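Local coordinates for arginase (Glaciozyma antarctica, PDB 5YNL), which probably catalyses the hydrolysis of L-arginine to L-ornithine and urea, the reaction of the arginase family, at residues L147-G152 with V325-M330; S284-A289 with I329-P334. All coordinates share one frame; numbering follows the deposited sequence.

Contact 1: L147-G152 with V325-M330; sequences LTVTLG and VSLDIM
Leu-147 lies along the backbone of Val-325, where two parallel strands begin their pairing. Its CB is 3.7 Å from Val-325 O and its CG 3.4 Å from the same oxygen, while CD2 lies 3.5 Å from it before reaching Leu-327 CB at 4.2 Å. The first torsion (chi1 -158°) sets CG opposite the backbone N and lets CD2 lean across to the other strand. Trimming Leu-147 to an alanine removes CG and both methyls, which would probably open a gap beside Leu-327 and uncover Val-325 O. Farther along, five backbone bonds alternate between the strands, among them a nearly straight one from Ile-329 N to Thr-150 O (2.7 Å).

The two faces differ. On one, Leu-151 and Ile-329 run side by side, with Leu-151 CD2 3.9 Å from Ile-329 CB. On the other, Thr-150 and Asp-328 point the same way; Thr-150 OG1 stays 3.7 Å from Asp-328 OD1, and a water bonded to both spans the interval. Thr-161 OG1, from helix 158-168, also bonds both atoms. Beyond them, Met-330 SD rests 3.8 Å from Gly-152 CA, over a residue whose lack of a side chain leaves room for the sulfur. Thr-150, a small hydroxyl residue, suits the polar face: it reaches the buried Asp-328 through the water, while Thr-161 bonds OD1 directly, and branched apolar residues fill the opposite face.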
ATOM      1  N   LEU A 147       4.607  12.875  -1.368  1.00 45.82           N
ATOM      2  CA  LEU A 147       3.802  11.665  -1.509  1.00 43.43           C
ATOM      3  C   LEU A 147       4.838  10.552  -1.627  1.00 43.44           C
ATOM      4  O   LEU A 147       5.613  10.557  -2.573  1.00 44.03           O
ATOM      5  CB  LEU A 147       2.939  11.747  -2.773  1.00 42.13           C
ATOM      6  CG  LEU A 147       1.675  10.889  -2.893  1.00 39.98           C
ATOM      7  CD1 LEU A 147       0.857  11.372  -4.073  1.00 39.55           C
ATOM      8  CD2 LEU A 147       2.032   9.412  -3.047  1.00 38.90           C
ATOM      9  N   THR A 148       4.898   9.641  -0.658  1.00 45.72           N
ATOM     10  CA  THR A 148       5.935   8.600  -0.659  1.00 46.36           C
ATOM     11  C   THR A 148       5.499   7.382  -1.475  1.00 44.67           C
ATOM     12  O   THR A 148       4.548   6.667  -1.108  1.00 43.37           O
ATOM     13  CB  THR A 148       6.270   8.144   0.755  1.00 47.43           C
ATOM     14  OG1 THR A 148       6.415   9.300   1.595  1.00 48.94           O
ATOM     15  CG2 THR A 148       7.544   7.307   0.764  1.00 48.83           C
ATOM     16  N   VAL A 149       6.188   7.154  -2.585  1.00 41.32           N
ATOM     17  CA  VAL A 149       5.935   5.985  -3.416  1.00 40.13           C
ATOM     18  C   VAL A 149       6.887   4.879  -2.967  1.00 41.24           C
ATOM     19  O   VAL A 149       8.093   4.963  -3.220  1.00 42.78           O
ATOM     20  CB  VAL A 149       6.146   6.294  -4.928  1.00 39.99           C
ATOM     21  CG1 VAL A 149       5.856   5.064  -5.785  1.00 38.91           C
ATOM     22  CG2 VAL A 149       5.264   7.476  -5.371  1.00 39.38           C
ATOM     23  N   THR A 150       6.367   3.856  -2.284  1.00 35.09           N
ATOM     24  CA  THR A 150       7.227   2.733  -1.915  1.00 36.88           C
ATOM     25  C   THR A 150       7.133   1.632  -2.955  1.00 36.82           C
ATOM     26  O   THR A 150       6.043   1.069  -3.216  1.00 35.90           O
ATOM     27  CB  THR A 150       6.959   2.154  -0.523  1.00 39.45           C
ATOM     28  OG1 THR A 150       6.845   3.215   0.430  1.00 38.14           O
ATOM     29  CG2 THR A 150       8.113   1.253  -0.115  1.00 44.15           C
ATOM     30  N   LEU A 151       8.288   1.352  -3.562  1.00 48.44           N
ATOM     31  CA  LEU A 151       8.404   0.331  -4.581  1.00 48.22           C
ATOM     32  C   LEU A 151       8.925  -0.896  -3.883  1.00 52.56           C
ATOM     33  O   LEU A 151      10.080  -0.937  -3.438  1.00 55.14           O
ATOM     34  CB  LEU A 151       9.364   0.765  -5.688  1.00 47.55           C
ATOM     35  CG  LEU A 151       8.868   1.984  -6.456  1.00 46.30           C
ATOM     36  CD1 LEU A 151       9.782   2.303  -7.645  1.00 47.37           C
ATOM     37  CD2 LEU A 151       7.407   1.779  -6.899  1.00 44.17           C
ATOM     38  N   GLY A 152       8.078  -1.908  -3.778  1.00 40.02           N
ATOM     39  CA  GLY A 152       8.483  -3.038  -2.989  1.00 46.25           C
ATOM     40  C   GLY A 152       8.703  -4.369  -3.670  1.00 47.40           C
ATOM     41  O   GLY A 152       8.325  -4.635  -4.836  1.00 42.99           O
ATOM     42  N   VAL A 325      -1.624  10.338   0.233  1.00 37.34           N
ATOM     43  CA  VAL A 325      -0.306  10.798   0.657  1.00 39.43           C
ATOM     44  C   VAL A 325       0.761   9.714   0.507  1.00 40.21           C
ATOM     45  O   VAL A 325       1.938  10.024   0.362  1.00 42.29           O
ATOM     46  CB  VAL A 325      -0.307  11.309   2.104  1.00 39.29           C
ATOM     47  CG1 VAL A 325      -1.164  12.577   2.230  1.00 39.47           C
ATOM     48  CG2 VAL A 325      -0.804  10.213   3.054  1.00 37.16           C
ATOM     49  N   SER A 326       0.349   8.449   0.522  1.00 40.21           N
ATOM     50  CA  SER A 326       1.288   7.341   0.382  0.78 41.39           C
ATOM     51  C   SER A 326       0.777   6.231  -0.505  1.00 39.97           C
ATOM     52  O   SER A 326      -0.394   5.836  -0.421  1.00 36.04           O
ATOM     53  CB  SER A 326       1.663   6.751   1.735  0.78 40.99           C
ATOM     54  OG  SER A 326       2.720   7.476   2.310  0.78 43.19           O
ATOM     55  N   LEU A 327       1.683   5.731  -1.336  1.00 35.52           N
ATOM     56  CA  LEU A 327       1.406   4.684  -2.304  1.00 31.24           C
ATOM     57  C   LEU A 327       2.482   3.610  -2.208  1.00 32.67           C
ATOM     58  O   LEU A 327       3.683   3.916  -2.365  1.00 34.45           O
ATOM     59  CB  LEU A 327       1.447   5.284  -3.712  1.00 29.60           C
ATOM     60  CG  LEU A 327       1.436   4.331  -4.909  1.00 26.54           C
ATOM     61  CD1 LEU A 327       0.114   3.565  -4.958  1.00 23.52           C
ATOM     62  CD2 LEU A 327       1.665   5.116  -6.169  1.00 26.37           C
ATOM     63  N   ASP A 328       2.069   2.371  -1.942  1.00 30.22           N
ATOM     64  CA  ASP A 328       2.974   1.240  -2.079  1.00 31.96           C
ATOM     65  C   ASP A 328       2.640   0.490  -3.371  1.00 28.49           C
ATOM     66  O   ASP A 328       1.457   0.243  -3.667  1.00 25.54           O
ATOM     67  CB  ASP A 328       2.809   0.236  -0.943  1.00 34.75           C
ATOM     68  CG  ASP A 328       2.811   0.863   0.426  1.00 35.52           C
ATOM     69  OD1 ASP A 328       3.348   1.981   0.618  1.00 36.04           O
ATOM     70  OD2 ASP A 328       2.274   0.187   1.327  1.00 33.98           O
ATOM     71  N   ILE A 329       3.667   0.105  -4.117  1.00 29.29           N
ATOM     72  CA  ILE A 329       3.478  -0.785  -5.249  1.00 27.88           C
ATOM     73  C   ILE A 329       4.336  -2.008  -4.930  1.00 30.77           C
ATOM     74  O   ILE A 329       5.574  -1.963  -5.085  1.00 32.25           O
ATOM     75  CB  ILE A 329       3.981  -0.153  -6.560  1.00 26.66           C
ATOM     76  CG1 ILE A 329       3.343   1.217  -6.802  1.00 25.68           C
ATOM     77  CG2 ILE A 329       3.783  -1.123  -7.745  1.00 26.90           C
ATOM     78  CD1 ILE A 329       1.926   1.184  -7.366  1.00 23.90           C
ATOM     79  N   MET A 330       3.712  -3.092  -4.475  1.00 29.21           N
ATOM     80  CA  MET A 330       4.475  -4.192  -3.904  1.00 32.28           C
ATOM     81  C   MET A 330       4.531  -5.425  -4.817  1.00 32.76           C
ATOM     82  O   MET A 330       3.728  -5.560  -5.750  1.00 30.90           O
ATOM     83  CB  MET A 330       3.866  -4.564  -2.547  1.00 33.97           C
ATOM     84  CG  MET A 330       3.797  -3.418  -1.532  1.00 33.82           C
ATOM     85  SD  MET A 330       5.375  -2.882  -0.817  1.00 35.41           S
ATOM     86  CE  MET A 330       4.803  -2.109   0.697  1.00 35.12           C
TER
HETATM   87  O   HOH W   1       4.647   4.353   0.815  1.00 34.11           O
HETATM   88  O   HOH W   2       3.769  10.696   2.517  1.00 45.58           O

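Contact 2: S284-A289 with I329-P334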
ATOM      1  N   SER A 284      -1.984   0.879  -0.339  1.00 22.60           N
ATOM      2  CA  SER A 284      -0.918  -0.129  -0.355  1.00 25.70           C
ATOM      3  C   SER A 284      -1.283  -1.222  -1.357  1.00 24.57           C
ATOM      4  O   SER A 284      -2.072  -2.127  -1.040  1.00 23.68           O
ATOM      5  CB  SER A 284      -0.707  -0.711   1.043  1.00 27.61           C
ATOM      6  OG  SER A 284       0.581  -1.286   1.144  1.00 32.74           O
ATOM      7  N   PHE A 285      -0.710  -1.117  -2.556  1.00 31.65           N
ATOM      8  CA  PHE A 285      -1.118  -1.919  -3.712  1.00 29.95           C
ATOM      9  C   PHE A 285      -0.138  -3.059  -4.020  1.00 34.53           C
ATOM     10  O   PHE A 285       1.033  -2.817  -4.333  1.00 36.57           O
ATOM     11  CB  PHE A 285      -1.234  -1.025  -4.956  1.00 26.91           C
ATOM     12  CG  PHE A 285      -2.172  -1.559  -6.001  1.00 24.42           C
ATOM     13  CD1 PHE A 285      -1.909  -2.759  -6.649  1.00 26.02           C
ATOM     14  CD2 PHE A 285      -3.318  -0.865  -6.331  1.00 22.01           C
ATOM     15  CE1 PHE A 285      -2.804  -3.254  -7.609  1.00 24.52           C
ATOM     16  CE2 PHE A 285      -4.187  -1.351  -7.278  1.00 20.97           C
ATOM     17  CZ  PHE A 285      -3.936  -2.554  -7.915  1.00 22.04           C
ATOM     18  N   ASP A 286      -0.621  -4.296  -3.941  1.00 23.98           N
ATOM     19  CA  ASP A 286       0.208  -5.447  -4.228  1.00 28.05           C
ATOM     20  C   ASP A 286      -0.206  -5.946  -5.576  1.00 26.40           C
ATOM     21  O   ASP A 286      -1.380  -6.209  -5.815  1.00 24.57           O
ATOM     22  CB  ASP A 286      -0.020  -6.555  -3.212  1.00 32.52           C
ATOM     23  CG  ASP A 286       0.977  -7.672  -3.352  1.00 35.28           C
ATOM     24  OD1 ASP A 286       0.986  -8.341  -4.411  1.00 35.76           O
ATOM     25  OD2 ASP A 286       1.773  -7.881  -2.410  1.00 36.39           O
ATOM     26  N   VAL A 287       0.771  -6.088  -6.454  1.00 40.24           N
ATOM     27  CA  VAL A 287       0.552  -6.499  -7.831  1.00 38.43           C
ATOM     28  C   VAL A 287       0.062  -7.949  -7.955  1.00 41.99           C
ATOM     29  O   VAL A 287      -0.537  -8.305  -8.962  1.00 40.58           O
ATOM     30  CB  VAL A 287       1.817  -6.189  -8.639  1.00 37.87           C
ATOM     31  CG1 VAL A 287       1.726  -6.671 -10.063  1.00 36.46           C
ATOM     32  CG2 VAL A 287       2.035  -4.694  -8.618  1.00 34.85           C
ATOM     33  N   ASP A 288       0.258  -8.767  -6.920  1.00 53.20           N
ATOM     34  CA  ASP A 288      -0.314 -10.120  -6.921  1.00 56.71           C
ATOM     35  C   ASP A 288      -1.862 -10.151  -6.897  1.00 56.25           C
ATOM     36  O   ASP A 288      -2.475 -11.211  -7.070  1.00 58.24           O
ATOM     37  CB  ASP A 288       0.329 -11.033  -5.845  1.00 59.48           C
ATOM     38  CG  ASP A 288      -0.388 -10.996  -4.471  1.00 58.60           C
ATOM     39  OD1 ASP A 288      -1.200 -10.077  -4.174  1.00 56.34           O
ATOM     40  OD2 ASP A 288      -0.105 -11.909  -3.651  1.00 59.01           O
ATOM     41  N   ALA A 289      -2.491  -8.994  -6.695  1.00 34.45           N
ATOM     42  CA  ALA A 289      -3.949  -8.939  -6.764  1.00 30.67           C
ATOM     43  C   ALA A 289      -4.406  -8.915  -8.218  1.00 28.30           C
ATOM     44  O   ALA A 289      -5.606  -9.101  -8.496  1.00 26.90           O
ATOM     45  CB  ALA A 289      -4.515  -7.751  -5.980  1.00 25.02           C
ATOM     46  N   ILE A 329       3.667   0.105  -4.117  1.00 29.29           N
ATOM     47  CA  ILE A 329       3.478  -0.785  -5.249  1.00 27.88           C
ATOM     48  C   ILE A 329       4.336  -2.008  -4.930  1.00 30.77           C
ATOM     49  O   ILE A 329       5.574  -1.963  -5.085  1.00 32.25           O
ATOM     50  CB  ILE A 329       3.981  -0.153  -6.560  1.00 26.66           C
ATOM     51  CG1 ILE A 329       3.343   1.217  -6.802  1.00 25.68           C
ATOM     52  CG2 ILE A 329       3.783  -1.123  -7.745  1.00 26.90           C
ATOM     53  CD1 ILE A 329       1.926   1.184  -7.366  1.00 23.90           C
ATOM     54  N   MET A 330       3.712  -3.092  -4.475  1.00 29.21           N
ATOM     55  CA  MET A 330       4.475  -4.192  -3.904  1.00 32.28           C
ATOM     56  C   MET A 330       4.531  -5.425  -4.817  1.00 32.76           C
ATOM     57  O   MET A 330       3.728  -5.560  -5.750  1.00 30.90           O
ATOM     58  CB  MET A 330       3.866  -4.564  -2.547  1.00 33.97           C
ATOM     59  CG  MET A 330       3.797  -3.418  -1.532  1.00 33.82           C
ATOM     60  SD  MET A 330       5.375  -2.882  -0.817  1.00 35.41           S
ATOM     61  CE  MET A 330       4.803  -2.109   0.697  1.00 35.12           C
ATOM     62  N   GLU A 331       5.471  -6.320  -4.540  1.00 47.80           N
ATOM     63  CA  GLU A 331       5.584  -7.591  -5.257  1.00 48.59           C
ATOM     64  C   GLU A 331       5.590  -7.465  -6.782  1.00 45.96           C
ATOM     65  O   GLU A 331       4.961  -8.249  -7.489  1.00 45.84           O
ATOM     66  CB  GLU A 331       4.531  -8.594  -4.771  1.00 50.28           C
ATOM     67  CG  GLU A 331       4.751  -9.028  -3.323  1.00 52.10           C
ATOM     68  CD  GLU A 331       3.881 -10.208  -2.895  1.00 52.87           C
ATOM     69  OE1 GLU A 331       3.684 -11.155  -3.706  1.00 53.21           O
ATOM     70  OE2 GLU A 331       3.410 -10.188  -1.730  1.00 52.68           O
ATOM     71  N   ILE A 332       6.342  -6.480  -7.266  1.00 59.91           N
ATOM     72  CA  ILE A 332       6.414  -6.147  -8.684  1.00 56.96           C
ATOM     73  C   ILE A 332       6.947  -7.308  -9.539  1.00 57.73           C
ATOM     74  O   ILE A 332       6.345  -7.648 -10.556  1.00 56.25           O
ATOM     75  CB  ILE A 332       7.250  -4.863  -8.896  1.00 55.42           C
ATOM     76  CG1 ILE A 332       6.496  -3.645  -8.353  1.00 53.94           C
ATOM     77  CG2 ILE A 332       7.602  -4.673 -10.365  1.00 53.19           C
ATOM     78  CD1 ILE A 332       7.396  -2.522  -7.890  1.00 54.47           C
ATOM     79  N   ASN A 333       8.060  -7.906  -9.121  1.00 83.12           N
ATOM     80  CA  ASN A 333       8.639  -9.100  -9.764  1.00 84.00           C
ATOM     81  C   ASN A 333       8.837  -9.064 -11.284  1.00 83.40           C
ATOM     82  O   ASN A 333       7.911  -9.342 -12.038  1.00 82.37           O
ATOM     83  CB  ASN A 333       7.896 -10.374  -9.337  1.00 86.12           C
ATOM     84  CG  ASN A 333       8.575 -11.071  -8.174  1.00 88.60           C
ATOM     85  OD1 ASN A 333       9.804 -11.188  -8.140  1.00 89.16           O
ATOM     86  ND2 ASN A 333       7.781 -11.524  -7.208  1.00 89.83           N
ATOM     87  N   PRO A 334      10.083  -8.805 -11.716  1.00 75.60           N
ATOM     88  CA  PRO A 334      10.529  -8.416 -13.064  1.00 77.73           C
ATOM     89  C   PRO A 334      10.077  -9.330 -14.193  1.00 78.96           C
ATOM     90  O   PRO A 334      10.818  -9.411 -15.171  1.00 82.32           O
ATOM     91  CB  PRO A 334      12.059  -8.470 -12.953  1.00 82.97           C
ATOM     92  CG  PRO A 334      12.336  -9.423 -11.834  1.00 83.60           C
ATOM     93  CD  PRO A 334      11.217  -9.177 -10.852  1.00 79.39           C
TER
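The carboxylates of Asp-286 and Glu-331 stand almost at right angles, their planes 85° apart. The OD2 edge of Asp-286 points at the face of the Glu-331 carboxylate, displaced toward OE2, with Asp-286 OD2 3.2 Å from Glu-331 CD and 2.9 Å from Glu-331 OE2; both oxygens are acceptors, so no hydrogen bond joins them. Glu-331 OE2 instead takes a hydrogen bond from His-195. The Asp-288 carboxylate is turned 62° from that of Glu-331, its OD2 3.9 Å from Glu-331 OE1. Asp-286 CG lies opposite its own backbone N (chi1 -171°), which carries the carboxylate forward to the strand end; there OD1 accepts from Asp-288 N at 2.6 Å in an Asx turn.

Behind this acidic group the parallel strands finish their pairing. Met-330 N donates to Phe-285 O (2.7 Å), and Val-287 N closes the ladder on Met-330 O (3.1 Å). Glu-331 then takes a left-handed backbone conformation that turns the chain off the sheet. On the other side Val-287 CG2 meets Ile-329 CG2 at 4.1 Å, and the Phe-285 ring packs on Leu-352 of helix 345-356.

Asp-178 brings another carboxylate close to Asp-286 and Asp-288. So many acidic groups together would probably repel one another without a cation between them. In other arginases the corresponding Asp-x-Asp motif binds manganese and the glutamate meets the substrate's guanidinium; Asp-286, Asp-288 and Glu-331 probably do the same.

Overall arrangement
Contacts 1 and 2, with centres about 10 Å apart, lie on either side of strand 324-330 in one parallel eight-stranded sheet, where it is flanked by 147-152 and 281-286. Along the chain 147-152 comes first, then 284-289, and both partners pair with the late strand, sharing Ile-329 and Met-330. A probable hydrogen bond from Phe-285 N to Asp-328 O ties the two contacts together, and Gly-152 O packs against Ile-332 CD1. The strand order, 2-1-3-8-7-4-5-6, is that of the arginase fold. Contact 1 joins the third and fourth strands over nearly their whole length; contact 2 pairs the two middle strands at their C-terminal ends and continues into loops that probably form the active site.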